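Local coordinates for mandelate racemase/muconate lactonizing enzyme, C-terminal domain protein (Paracoccus denitrificans, PDB 4DWD) that binds magnesium and, as a member of the mandelate racemase/muconate lactonizing enzyme family of the enolase superfamily, may act as a hydro-lyase, at residues L126-S131 and V323-R328; E152-A157 and A340-G345; I194-N199 and L217-F222; P270-M275 and P297-P302; G292-P297 and M319-E324. All coordinates share one frame; numbering follows the deposited sequence.

All five contacts belong to the barrel domain. Contacts 1, 3 and 4 are buried; contacts 2 and 5 are partly buried. Contacts 1 and 3 are parallel strand pairings of the barrel wall, with backbone hydrogen bonds and aromatic packing. Contact 1 joins the first and last strands, and contact 3 two strands in succession. Contact 4, near the centre of the chain, links two polar loops beside a metal site. Contact 5 shares Val323 and Glu324 with contact 1 and Pro297 with contact 4. It replaces direct strand pairing with a salt bridge and waters. Contact 2 is the smallest and packs a helix end against a loop with one bridging water.

Contact 1 (L126-S131 and V323-R328)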
# COMPACT_ATOMS: atom_id res chain seq x y z
N LEU B 126 -28.94 -27.61 -14.41
CA LEU B 126 -28.10 -26.89 -13.47
C LEU B 126 -28.14 -27.57 -12.11
O LEU B 126 -29.23 -27.75 -11.56
CB LEU B 126 -28.54 -25.43 -13.35
CG LEU B 126 -28.42 -24.54 -14.60
CD1 LEU B 126 -29.62 -24.70 -15.52
CD2 LEU B 126 -28.24 -23.08 -14.20
N PRO B 127 -26.98 -27.95 -11.57
CA PRO B 127 -27.00 -28.57 -10.24
C PRO B 127 -27.52 -27.62 -9.17
O PRO B 127 -27.34 -26.40 -9.28
CB PRO B 127 -25.52 -28.91 -9.98
CG PRO B 127 -24.76 -28.00 -10.88
CD PRO B 127 -25.61 -27.81 -12.10
N CYS B 128 -28.18 -28.17 -8.15
CA CYS B 128 -28.67 -27.36 -7.04
C CYS B 128 -27.87 -27.61 -5.75
O CYS B 128 -27.19 -28.63 -5.62
CB CYS B 128 -30.16 -27.61 -6.79
SG CYS B 128 -30.56 -29.14 -5.91
N TYR B 129 -27.93 -26.67 -4.81
CA TYR B 129 -27.52 -26.95 -3.44
C TYR B 129 -28.67 -26.68 -2.49
O TYR B 129 -29.41 -25.71 -2.66
CB TYR B 129 -26.23 -26.19 -3.05
CG TYR B 129 -26.30 -24.70 -2.72
CD1 TYR B 129 -26.70 -24.26 -1.46
CD2 TYR B 129 -25.89 -23.73 -3.65
CE1 TYR B 129 -26.72 -22.91 -1.14
CE2 TYR B 129 -25.91 -22.37 -3.34
CZ TYR B 129 -26.33 -21.98 -2.08
OH TYR B 129 -26.35 -20.65 -1.73
N SER B 130 -28.85 -27.56 -1.51
CA SER B 130 -29.89 -27.39 -0.50
C SER B 130 -29.42 -26.35 0.50
O SER B 130 -28.41 -26.55 1.20
CB SER B 130 -30.17 -28.71 0.22
OG SER B 130 -30.65 -29.70 -0.67
N SER B 131 -30.15 -25.24 0.55
CA SER B 131 -29.82 -24.12 1.42
C SER B 131 -30.80 -24.16 2.59
O SER B 131 -31.99 -23.91 2.40
CB SER B 131 -29.93 -22.83 0.63
OG SER B 131 -29.46 -21.73 1.38
N VAL B 323 -26.65 -23.94 -7.94
CA VAL B 323 -27.74 -22.98 -7.80
C VAL B 323 -28.43 -23.12 -6.44
O VAL B 323 -28.79 -24.21 -6.02
CB VAL B 323 -28.79 -23.21 -8.91
CG1 VAL B 323 -29.97 -22.25 -8.75
CG2 VAL B 323 -28.17 -23.06 -10.29
N GLU B 324 -28.62 -22.00 -5.75
CA GLU B 324 -29.29 -22.02 -4.45
C GLU B 324 -30.75 -22.46 -4.51
O GLU B 324 -31.54 -21.96 -5.32
CB GLU B 324 -29.20 -20.65 -3.77
CG GLU B 324 -29.76 -20.68 -2.36
CD GLU B 324 -29.41 -19.49 -1.50
OE1 GLU B 324 -28.97 -18.45 -2.02
OE2 GLU B 324 -29.61 -19.59 -0.27
N LEU B 325 -31.09 -23.42 -3.63
CA LEU B 325 -32.46 -23.86 -3.39
C LEU B 325 -32.77 -23.73 -1.90
O LEU B 325 -32.39 -24.58 -1.07
CB LEU B 325 -32.69 -25.29 -3.90
CG LEU B 325 -34.11 -25.85 -3.64
CD1 LEU B 325 -35.16 -25.05 -4.41
CD2 LEU B 325 -34.15 -27.32 -4.01
N ALA B 326 -33.45 -22.64 -1.55
CA ALA B 326 -33.67 -22.29 -0.15
C ALA B 326 -34.96 -22.89 0.44
O ALA B 326 -35.71 -23.58 -0.24
CB ALA B 326 -33.62 -20.78 0.04
N ASP B 327 -35.20 -22.60 1.72
CA ASP B 327 -36.28 -23.21 2.50
C ASP B 327 -37.66 -22.95 1.93
O ASP B 327 -37.92 -21.91 1.34
CB ASP B 327 -36.24 -22.71 3.94
CG ASP B 327 -34.83 -22.67 4.51
OD1 ASP B 327 -34.07 -21.76 4.11
OD2 ASP B 327 -34.50 -23.53 5.35
N ARG B 328 -38.54 -23.92 2.13
CA ARG B 328 -39.96 -23.77 1.82
C ARG B 328 -40.23 -23.41 0.37
O ARG B 328 -41.13 -22.62 0.06
CB ARG B 328 -40.63 -22.77 2.78
CG ARG B 328 -40.54 -23.13 4.25
CD ARG B 328 -41.22 -24.46 4.56
NE ARG B 328 -42.52 -24.59 3.90
CZ ARG B 328 -43.68 -24.17 4.42
NH1 ARG B 328 -43.71 -23.61 5.63
NH2 ARG B 328 -44.80 -24.33 3.73
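Ser131 and Glu324 meet through their side chains. Ser131 OG donates to Glu324 OE2 at 2.7 Å, on the anti side of the carboxylate. Next to this bond, Glu324 CA lies over one face of the Tyr129 ring, 3.9 Å from the ring centre and offset toward the rim. Glu324 CG is anti to the backbone N (chi1 -175°), and the extended chain runs on past Tyr129 OH to Ser131. The backbones are joined by four hydrogen bonds. They begin with Val323 N to Pro127 O at 2.9 Å and end with Ser131 N to Leu325 O at 2.8 Å. Leu126 CB packs on Val323 CG2 at 3.9 Å. Further out, Lys160 bonds Tyr129 OH, Trp221 meets the tyrosine ring edge-to-face, and Gln299 N bonds Glu324 OE1. An alanine at Tyr129 would probably uncover Glu324 CA and leave Lys160 NZ without its phenol partner. The parallel pairing of strands 125-132 and 323-325 closes the modified TIM barrel of the enolase superfamily.

Contact 2 (E152-A157 and A340-G345)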
# COMPACT_ATOMS: atom_id res chain seq x y z
N GLU B 152 -32.41 -36.00 1.41
CA GLU B 152 -33.18 -37.13 0.89
C GLU B 152 -34.13 -36.66 -0.22
O GLU B 152 -34.29 -37.34 -1.24
CB GLU B 152 -33.95 -37.84 2.01
CG GLU B 152 -34.54 -39.20 1.63
CD GLU B 152 -35.81 -39.13 0.79
OE1 GLU B 152 -36.54 -38.11 0.86
OE2 GLU B 152 -36.07 -40.09 0.04
N ALA B 153 -34.75 -35.51 -0.02
CA ALA B 153 -35.77 -34.99 -0.94
C ALA B 153 -35.17 -34.42 -2.23
O ALA B 153 -35.77 -34.52 -3.31
CB ALA B 153 -36.61 -33.94 -0.24
N GLU B 154 -33.97 -33.86 -2.13
CA GLU B 154 -33.44 -32.99 -3.18
C GLU B 154 -32.20 -33.52 -3.90
O GLU B 154 -31.86 -33.05 -4.99
CB GLU B 154 -33.20 -31.58 -2.61
CG GLU B 154 -34.50 -30.94 -2.12
CD GLU B 154 -34.33 -29.79 -1.15
OE1 GLU B 154 -33.28 -29.10 -1.16
OE2 GLU B 154 -35.28 -29.55 -0.37
N GLN B 155 -31.52 -34.49 -3.29
CA GLN B 155 -30.30 -35.08 -3.85
C GLN B 155 -29.32 -34.01 -4.36
O GLN B 155 -28.86 -34.08 -5.51
CB GLN B 155 -30.64 -36.05 -4.98
CG GLN B 155 -31.31 -37.34 -4.53
CD GLN B 155 -31.38 -38.36 -5.66
OE1 GLN B 155 -31.98 -38.10 -6.69
NE2 GLN B 155 -30.75 -39.50 -5.46
N PRO B 156 -28.98 -33.03 -3.50
CA PRO B 156 -28.22 -31.88 -4.00
C PRO B 156 -26.74 -32.15 -4.24
O PRO B 156 -26.18 -33.12 -3.71
CB PRO B 156 -28.38 -30.86 -2.86
CG PRO B 156 -28.46 -31.71 -1.64
CD PRO B 156 -29.28 -32.90 -2.06
N ALA B 157 -26.11 -31.29 -5.04
CA ALA B 157 -24.68 -31.38 -5.30
C ALA B 157 -23.85 -30.82 -4.14
O ALA B 157 -22.65 -31.07 -4.05
CB ALA B 157 -24.34 -30.67 -6.61
N ALA B 340 -39.59 -23.76 -8.90
CA ALA B 340 -38.38 -24.54 -8.67
C ALA B 340 -38.68 -25.90 -8.03
O ALA B 340 -39.34 -25.98 -7.00
CB ALA B 340 -37.42 -23.76 -7.78
N GLU B 341 -38.16 -26.95 -8.65
CA GLU B 341 -38.36 -28.32 -8.16
C GLU B 341 -37.28 -29.18 -8.79
O GLU B 341 -37.33 -29.47 -9.98
CB GLU B 341 -39.75 -28.83 -8.53
CG GLU B 341 -40.10 -30.23 -8.07
CD GLU B 341 -41.57 -30.56 -8.31
OE1 GLU B 341 -42.36 -29.61 -8.54
OE2 GLU B 341 -41.93 -31.75 -8.29
N PRO B 342 -36.27 -29.58 -7.99
CA PRO B 342 -35.15 -30.31 -8.59
C PRO B 342 -35.55 -31.72 -9.04
O PRO B 342 -36.44 -32.33 -8.45
CB PRO B 342 -34.14 -30.38 -7.45
CG PRO B 342 -34.96 -30.31 -6.20
CD PRO B 342 -36.15 -29.46 -6.52
N VAL B 343 -34.91 -32.20 -10.10
CA VAL B 343 -35.07 -33.57 -10.59
C VAL B 343 -33.66 -34.15 -10.69
O VAL B 343 -32.80 -33.58 -11.36
CB VAL B 343 -35.75 -33.58 -11.98
CG1 VAL B 343 -35.78 -34.99 -12.56
CG2 VAL B 343 -37.17 -33.02 -11.88
N ASP B 344 -33.42 -35.27 -10.00
CA ASP B 344 -32.09 -35.89 -9.96
C ASP B 344 -31.02 -34.87 -9.57
O ASP B 344 -29.90 -34.88 -10.12
CB ASP B 344 -31.75 -36.55 -11.31
CG ASP B 344 -32.70 -37.68 -11.68
OD1 ASP B 344 -33.34 -38.26 -10.77
OD2 ASP B 344 -32.81 -37.99 -12.88
N GLY B 345 -31.38 -33.99 -8.64
CA GLY B 345 -30.47 -32.99 -8.09
C GLY B 345 -30.18 -31.79 -8.97
O GLY B 345 -29.27 -31.01 -8.67
O HOH W 1 -33.62 -33.72 -6.98
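Pro342 packs against Glu154 where helix 140-154 of the barrel domain ends. It lies in the loop that leads into strand 346-348. Pro342 CG is 4.2 Å from Glu154 CG and touches CB as well, so the ring rests on the aliphatic base of the glutamate. The carboxylate has partners outside the contact: a salt bridge to Arg150 and a hydrogen bond from Ser130. Further along, Asp344 CA comes within 3.9 Å of Gln155 OE1, a loose contact at the exposed edge. Gly345 then comes closest to the helix end. Its CA makes CH...O contacts with two successive carbonyls, 3.4 Å from Gly345 CA to Glu154 O and 3.2 Å from Gly345 CA to Gln155 O. A side chain on Gly345 would run into Gln155 O, and its phi is positive (77°). One water links the two backbones: it donates to Glu154 O at 2.7 Å and accepts from Gly345 N at 2.8 Å.

Contact 3 (I194-N199 and L217-F222); sequences IGFDAN and LGYSWF
Ile194 and Tyr219 pack tightly in a beta-alpha-beta crossover of the barrel, formed by strand 194-197, helix 204-216 and strand 221-223. Ile194 CB lies over one face of the tyrosine ring, toward its rim. Ile194 CG2 comes within 3.3 Å of Tyr219 CE2. Tyr219 OH reaches beyond the contact to Ala181 O. Gly195 CA sits over the centre of the six-membered ring of Trp221, 3.8 Å from its centroid. A side chain on Gly195 would clash with that indole, whose NE1 bonds Glu223, a metal-site residue like Asp197. Further along, the Phe196 and Phe222 side chains lie side by side and point the same way, with Phe196 CD1 3.7 Å from Phe222 CE1. Their planes are 73° apart. Phe196 N donates to Trp221 O at 3.0 Å, and Ser220 N gives Ile194 O a nearly straight bond at 2.8 Å.

The end at Gly218 and Ser220 is looser and partly exposed. Gly218, with positive phi, is the C-prime residue of a Schellman motif ending helix 204-216. Arg209 of the second subunit bonds Gly218 O and Tyr219 O. A water bridges here: it accepts from Ile194 N at 3.0 Å and lies 2.9 Å from Ser220 OG.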
# COMPACT_ATOMS: atom_id res chain seq x y z
N ILE B 194 -19.99 -28.88 1.59
CA ILE B 194 -20.83 -28.20 2.58
C ILE B 194 -20.37 -26.76 2.77
O ILE B 194 -19.18 -26.50 2.94
CB ILE B 194 -20.79 -28.89 3.97
CG1 ILE B 194 -20.67 -30.43 3.84
CG2 ILE B 194 -22.00 -28.48 4.79
CD1 ILE B 194 -20.55 -31.16 5.17
N GLY B 195 -21.33 -25.84 2.72
CA GLY B 195 -21.08 -24.43 3.04
C GLY B 195 -21.73 -24.05 4.36
O GLY B 195 -22.68 -24.71 4.82
N PHE B 196 -21.23 -22.99 4.97
CA PHE B 196 -21.74 -22.50 6.25
C PHE B 196 -22.03 -21.02 6.06
O PHE B 196 -21.14 -20.26 5.66
CB PHE B 196 -20.65 -22.73 7.31
CG PHE B 196 -21.05 -22.34 8.72
CD1 PHE B 196 -21.18 -21.00 9.09
CD2 PHE B 196 -21.23 -23.31 9.70
CE1 PHE B 196 -21.50 -20.64 10.40
CE2 PHE B 196 -21.56 -22.96 11.00
CZ PHE B 196 -21.71 -21.62 11.35
N ASP B 197 -23.27 -20.62 6.35
CA ASP B 197 -23.68 -19.22 6.21
C ASP B 197 -23.94 -18.66 7.60
O ASP B 197 -24.90 -19.06 8.27
CB ASP B 197 -24.92 -19.15 5.31
CG ASP B 197 -25.36 -17.73 4.99
OD1 ASP B 197 -24.91 -16.77 5.62
OD2 ASP B 197 -26.21 -17.60 4.09
N ALA B 198 -23.05 -17.77 8.04
CA ALA B 198 -23.15 -17.16 9.36
C ALA B 198 -24.23 -16.09 9.49
O ALA B 198 -24.56 -15.69 10.62
CB ALA B 198 -21.80 -16.56 9.76
N ASN B 199 -24.75 -15.61 8.36
CA ASN B 199 -25.74 -14.52 8.39
C ASN B 199 -25.28 -13.41 9.34
O ASN B 199 -26.04 -12.93 10.18
CB ASN B 199 -27.14 -15.04 8.74
CG ASN B 199 -27.67 -16.00 7.70
OD1 ASN B 199 -27.77 -17.21 7.95
ND2 ASN B 199 -28.00 -15.49 6.53
N LEU B 217 -12.95 -29.09 9.37
CA LEU B 217 -14.07 -29.94 8.95
C LEU B 217 -14.22 -29.99 7.43
O LEU B 217 -15.20 -30.54 6.94
CB LEU B 217 -15.36 -29.43 9.58
CG LEU B 217 -15.48 -29.63 11.09
CD1 LEU B 217 -16.61 -28.79 11.64
CD2 LEU B 217 -15.67 -31.12 11.43
N GLY B 218 -13.29 -29.38 6.69
CA GLY B 218 -13.30 -29.46 5.24
C GLY B 218 -14.43 -28.74 4.55
O GLY B 218 -14.76 -29.05 3.41
N TYR B 219 -15.05 -27.77 5.23
CA TYR B 219 -16.12 -27.01 4.58
C TYR B 219 -15.60 -26.26 3.36
O TYR B 219 -14.42 -25.90 3.31
CB TYR B 219 -16.82 -26.05 5.57
CG TYR B 219 -17.95 -26.70 6.36
CD1 TYR B 219 -17.72 -27.84 7.15
CD2 TYR B 219 -19.24 -26.16 6.33
CE1 TYR B 219 -18.76 -28.44 7.86
CE2 TYR B 219 -20.29 -26.75 7.04
CZ TYR B 219 -20.05 -27.88 7.80
OH TYR B 219 -21.10 -28.46 8.49
N SER B 220 -16.50 -26.03 2.41
CA SER B 220 -16.09 -25.45 1.13
C SER B 220 -16.16 -23.93 1.07
O SER B 220 -15.30 -23.30 0.46
CB SER B 220 -16.86 -26.09 -0.02
OG SER B 220 -16.36 -27.39 -0.25
N TRP B 221 -17.16 -23.34 1.72
CA TRP B 221 -17.25 -21.88 1.77
C TRP B 221 -17.91 -21.42 3.02
O TRP B 221 -18.60 -22.20 3.70
CB TRP B 221 -17.88 -21.27 0.51
CG TRP B 221 -19.38 -21.28 0.38
CD1 TRP B 221 -20.25 -20.24 0.68
CD2 TRP B 221 -20.21 -22.36 -0.13
NE1 TRP B 221 -21.55 -20.59 0.38
CE2 TRP B 221 -21.59 -21.86 -0.12
CE3 TRP B 221 -19.96 -23.65 -0.60
CZ2 TRP B 221 -22.66 -22.64 -0.55
CZ3 TRP B 221 -21.05 -24.42 -1.03
CH2 TRP B 221 -22.36 -23.93 -1.01
N PHE B 222 -17.72 -20.14 3.31
CA PHE B 222 -18.11 -19.51 4.58
C PHE B 222 -18.73 -18.17 4.23
O PHE B 222 -18.02 -17.23 3.87
CB PHE B 222 -16.84 -19.35 5.44
CG PHE B 222 -17.05 -18.85 6.86
CD1 PHE B 222 -18.26 -18.96 7.55
CD2 PHE B 222 -15.95 -18.32 7.54
CE1 PHE B 222 -18.37 -18.53 8.88
CE2 PHE B 222 -16.05 -17.87 8.85
CZ PHE B 222 -17.25 -17.98 9.53
O HOH W 2 -17.00 -29.32 1.75

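Contact 4 (P270-M275 and P297-P302); sequences PDIVKM and PHQTQP
His298 and Asp271 form a His-carboxylate hydrogen bond between two loops at the C-terminal ends of barrel strands 294-295 and 267-268. His298 ND1 donates to Asp271 OD2 at 2.6 Å. The oxygen is met on its anti side and lies close to the imidazole plane. The carboxylate and ring planes are 48° apart. Asp271 CG is anti to its backbone N (chi1 -176°), which places the carboxylate carbon at the edge of the ring. The other oxygen, Asp271 OD1, accepts from Val273 N at 2.9 Å in an Asx turn, and a water donates to Asp271 OD2 at 2.7 Å. That water also donates to Gln299 OE1 and accepts from Thr300 N. A second water joins Ile272 N to His298 O. Lys274 CE lies 3.8 Å from His298 CE1, while Lys274 NZ bonds Ser43. The bond at ND1 helps to set the rotation of the ring beside metal-site residues Glu249 and Glu223. An alanine at Asp271 would probably leave His298 ND1 without its acceptor, the imidazole freer to turn and Val273 N without its Asx partner. The pairing resembles the His-Asp dyad of mandelate racemase, so the histidine may play a similar part here.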
# COMPACT_ATOMS: atom_id res chain seq x y z
N PRO B 270 -24.32 -11.44 -5.31
CA PRO B 270 -25.48 -10.55 -5.41
C PRO B 270 -26.74 -11.34 -5.83
O PRO B 270 -26.64 -12.47 -6.35
CB PRO B 270 -25.05 -9.56 -6.50
CG PRO B 270 -24.15 -10.37 -7.39
CD PRO B 270 -23.40 -11.28 -6.44
N ASP B 271 -27.91 -10.75 -5.61
CA ASP B 271 -29.21 -11.44 -5.79
C ASP B 271 -30.00 -10.69 -6.85
O ASP B 271 -30.26 -9.48 -6.71
CB ASP B 271 -29.96 -11.47 -4.44
CG ASP B 271 -31.26 -12.23 -4.48
OD1 ASP B 271 -31.97 -12.19 -5.50
OD2 ASP B 271 -31.58 -12.86 -3.45
N ILE B 272 -30.43 -11.43 -7.86
CA ILE B 272 -31.13 -10.89 -9.02
C ILE B 272 -32.45 -10.15 -8.73
O ILE B 272 -32.89 -9.32 -9.54
CB ILE B 272 -31.35 -12.04 -10.06
CG1 ILE B 272 -31.59 -11.53 -11.48
CG2 ILE B 272 -32.41 -13.04 -9.61
CD1 ILE B 272 -31.17 -12.57 -12.50
N VAL B 273 -33.09 -10.45 -7.59
CA VAL B 273 -34.31 -9.74 -7.20
C VAL B 273 -34.06 -8.66 -6.16
O VAL B 273 -34.98 -7.92 -5.79
CB VAL B 273 -35.46 -10.68 -6.74
CG1 VAL B 273 -35.84 -11.64 -7.85
CG2 VAL B 273 -35.14 -11.44 -5.47
N LYS B 274 -32.81 -8.56 -5.71
CA LYS B 274 -32.41 -7.46 -4.81
C LYS B 274 -31.81 -6.28 -5.56
O LYS B 274 -31.87 -5.14 -5.07
CB LYS B 274 -31.41 -7.94 -3.75
CG LYS B 274 -32.02 -8.94 -2.78
CD LYS B 274 -30.99 -9.32 -1.72
CE LYS B 274 -31.51 -10.38 -0.76
NZ LYS B 274 -32.55 -9.84 0.15
N MSE B 275 -31.21 -6.54 -6.71
CA MSE B 275 -30.49 -5.52 -7.48
C MSE B 275 -30.32 -6.02 -8.88
O MSE B 275 -30.22 -7.24 -9.11
CB MSE B 275 -29.11 -5.24 -6.83
CG MSE B 275 -28.16 -6.44 -6.80
SE MSE B 275 -27.06 -6.58 -8.43
CE MSE B 275 -25.72 -5.22 -7.96
N PRO B 297 -24.66 -16.49 -7.18
CA PRO B 297 -25.75 -15.62 -6.72
C PRO B 297 -26.52 -16.15 -5.52
O PRO B 297 -26.79 -17.35 -5.43
CB PRO B 297 -26.67 -15.56 -7.93
CG PRO B 297 -25.75 -15.73 -9.10
CD PRO B 297 -24.73 -16.75 -8.63
N HIS B 298 -26.90 -15.23 -4.64
CA HIS B 298 -27.89 -15.50 -3.61
C HIS B 298 -29.26 -15.51 -4.26
O HIS B 298 -29.58 -14.63 -5.08
CB HIS B 298 -27.80 -14.40 -2.57
CG HIS B 298 -28.85 -14.46 -1.49
ND1 HIS B 298 -30.07 -13.91 -1.64
CD2 HIS B 298 -28.80 -14.97 -0.21
CE1 HIS B 298 -30.78 -14.08 -0.51
NE2 HIS B 298 -30.01 -14.74 0.37
N GLN B 299 -30.08 -16.52 -3.95
CA GLN B 299 -31.45 -16.52 -4.48
C GLN B 299 -32.30 -17.46 -3.64
O GLN B 299 -31.98 -18.63 -3.51
CB GLN B 299 -31.45 -16.91 -5.96
CG GLN B 299 -32.54 -16.24 -6.78
CD GLN B 299 -33.93 -16.63 -6.33
OE1 GLN B 299 -34.71 -15.78 -5.87
NE2 GLN B 299 -34.25 -17.91 -6.42
N THR B 300 -33.37 -16.93 -3.05
CA THR B 300 -34.17 -17.70 -2.09
C THR B 300 -35.63 -17.86 -2.49
O THR B 300 -36.38 -18.47 -1.75
CB THR B 300 -34.11 -17.07 -0.69
OG1 THR B 300 -34.59 -15.71 -0.75
CG2 THR B 300 -32.66 -17.09 -0.16
N GLN B 301 -36.02 -17.32 -3.64
CA GLN B 301 -37.43 -17.37 -4.08
C GLN B 301 -37.66 -18.47 -5.13
O GLN B 301 -36.82 -18.66 -6.01
CB GLN B 301 -37.88 -16.00 -4.61
CG GLN B 301 -37.64 -14.84 -3.64
CD GLN B 301 -38.27 -15.08 -2.27
OE1 GLN B 301 -39.41 -15.55 -2.16
NE2 GLN B 301 -37.54 -14.74 -1.22
N PRO B 302 -38.81 -19.18 -5.05
CA PRO B 302 -38.99 -20.38 -5.89
C PRO B 302 -39.59 -20.13 -7.27
O PRO B 302 -39.61 -21.05 -8.10
CB PRO B 302 -39.96 -21.22 -5.06
CG PRO B 302 -40.78 -20.22 -4.32
CD PRO B 302 -39.81 -19.11 -3.97
O HOH W 3 -33.92 -14.14 -3.62
O HOH W 4 -29.90 -14.33 -7.86

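Contact 5 (G292-P297 and M319-E324)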
# COMPACT_ATOMS: atom_id res chain seq x y z
N GLY B 292 -11.34 -12.12 -11.52
CA GLY B 292 -10.99 -13.49 -11.12
C GLY B 292 -11.67 -13.94 -9.84
O GLY B 292 -11.06 -14.62 -9.02
N VAL B 293 -12.92 -13.54 -9.65
CA VAL B 293 -13.66 -13.95 -8.47
C VAL B 293 -14.82 -14.85 -8.88
O VAL B 293 -15.38 -14.70 -9.99
CB VAL B 293 -14.14 -12.76 -7.60
CG1 VAL B 293 -13.02 -11.77 -7.30
CG2 VAL B 293 -15.31 -12.06 -8.19
N GLU B 294 -15.17 -15.77 -8.00
CA GLU B 294 -16.32 -16.65 -8.22
C GLU B 294 -17.64 -15.89 -8.17
O GLU B 294 -17.78 -14.93 -7.42
CB GLU B 294 -16.36 -17.77 -7.17
CG GLU B 294 -15.26 -18.82 -7.27
CD GLU B 294 -15.38 -19.83 -6.15
OE1 GLU B 294 -16.23 -20.75 -6.26
OE2 GLU B 294 -14.64 -19.71 -5.16
N PHE B 295 -18.59 -16.33 -8.97
CA PHE B 295 -19.91 -15.69 -9.07
C PHE B 295 -21.00 -16.71 -8.71
O PHE B 295 -21.25 -17.65 -9.47
CB PHE B 295 -20.11 -15.14 -10.48
CG PHE B 295 -21.32 -14.28 -10.64
CD1 PHE B 295 -21.34 -12.98 -10.11
CD2 PHE B 295 -22.43 -14.76 -11.32
CE1 PHE B 295 -22.46 -12.19 -10.26
CE2 PHE B 295 -23.55 -13.95 -11.49
CZ PHE B 295 -23.56 -12.67 -10.95
N VAL B 296 -21.58 -16.57 -7.52
CA VAL B 296 -22.47 -17.58 -6.94
C VAL B 296 -23.68 -16.85 -6.34
O VAL B 296 -23.72 -16.57 -5.15
CB VAL B 296 -21.75 -18.44 -5.87
CG1 VAL B 296 -22.67 -19.55 -5.35
CG2 VAL B 296 -20.45 -19.04 -6.41
N PRO B 297 -24.66 -16.49 -7.18
CA PRO B 297 -25.75 -15.62 -6.72
C PRO B 297 -26.52 -16.15 -5.52
O PRO B 297 -26.79 -17.35 -5.43
CB PRO B 297 -26.67 -15.56 -7.93
CG PRO B 297 -25.75 -15.73 -9.10
CD PRO B 297 -24.73 -16.75 -8.63
N MSE B 319 -18.87 -21.87 -13.87
CA MSE B 319 -19.74 -22.16 -12.72
C MSE B 319 -18.98 -23.05 -11.76
O MSE B 319 -18.51 -24.12 -12.14
CB MSE B 319 -21.06 -22.78 -13.16
CG MSE B 319 -22.20 -22.30 -12.27
SE MSE B 319 -23.99 -22.91 -12.86
CE MSE B 319 -23.71 -24.66 -12.05
N THR B 320 -18.85 -22.60 -10.51
CA THR B 320 -18.04 -23.30 -9.51
C THR B 320 -18.84 -23.86 -8.35
O THR B 320 -18.39 -24.78 -7.66
CB THR B 320 -16.97 -22.36 -8.92
OG1 THR B 320 -17.61 -21.15 -8.46
CG2 THR B 320 -15.93 -22.01 -9.97
N LYS B 321 -20.03 -23.30 -8.12
CA LYS B 321 -20.92 -23.77 -7.05
C LYS B 321 -22.31 -23.92 -7.65
O LYS B 321 -22.61 -23.30 -8.68
CB LYS B 321 -20.92 -22.79 -5.86
CG LYS B 321 -19.53 -22.48 -5.28
CD LYS B 321 -18.99 -23.59 -4.40
CE LYS B 321 -17.77 -23.15 -3.59
NZ LYS B 321 -16.61 -22.72 -4.42
N PRO B 322 -23.16 -24.75 -7.04
CA PRO B 322 -24.50 -24.97 -7.58
C PRO B 322 -25.46 -23.80 -7.37
O PRO B 322 -25.14 -22.82 -6.72
CB PRO B 322 -24.99 -26.19 -6.80
CG PRO B 322 -23.78 -26.78 -6.17
CD PRO B 322 -22.89 -25.62 -5.89
N VAL B 323 -26.65 -23.94 -7.94
CA VAL B 323 -27.74 -22.98 -7.80
C VAL B 323 -28.43 -23.12 -6.44
O VAL B 323 -28.79 -24.21 -6.02
CB VAL B 323 -28.79 -23.21 -8.91
CG1 VAL B 323 -29.97 -22.25 -8.75
CG2 VAL B 323 -28.17 -23.06 -10.29
N GLU B 324 -28.62 -22.00 -5.75
CA GLU B 324 -29.29 -22.02 -4.45
C GLU B 324 -30.75 -22.46 -4.51
O GLU B 324 -31.54 -21.96 -5.32
CB GLU B 324 -29.20 -20.65 -3.77
CG GLU B 324 -29.76 -20.68 -2.36
CD GLU B 324 -29.41 -19.49 -1.50
OE1 GLU B 324 -28.97 -18.45 -2.02
OE2 GLU B 324 -29.61 -19.59 -0.27
O HOH W 5 -14.05 -21.74 -3.56
O HOH W 6 -20.66 -20.50 -9.60
O HOH W 7 -18.06 -18.81 -10.31
O HOH W 8 -27.81 -19.33 -7.06
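Glu294 receives two donors from Thr320 and Lys321 where strand 294-295 of the barrel begins, beside the loop into strand 323-325. At Glu294 OE1, Thr320 OG1 takes the anti lone pair at 2.6 Å, and Lys321 NZ the syn lone pair at 2.7 Å in a salt bridge. Glu294 CG is anti to the carbonyl carbon (chi1 -70°), and the chain extended beyond it carries the carboxylate out to both. Thr320 OG1 stands between its backbone N and carbonyl carbon (chi1 52°), within reach of the carboxylate. Two bends in the lysine chain, at CD and NZ, let its base lie on Val296, with Lys321 CB 3.7 Å from Val296 CG1, while NZ turns to Glu294 OE1. Trp221 packs on Lys321 CE, and Ser203 of the second subunit on Glu294. Lys321 NZ probably offsets the negative charge, and a water bridges it to Glu294 OE2. Another water joins Pro297 O to Glu324 N. A third donates to Phe295 O and accepts from Thr320 N, both at 2.9 Å.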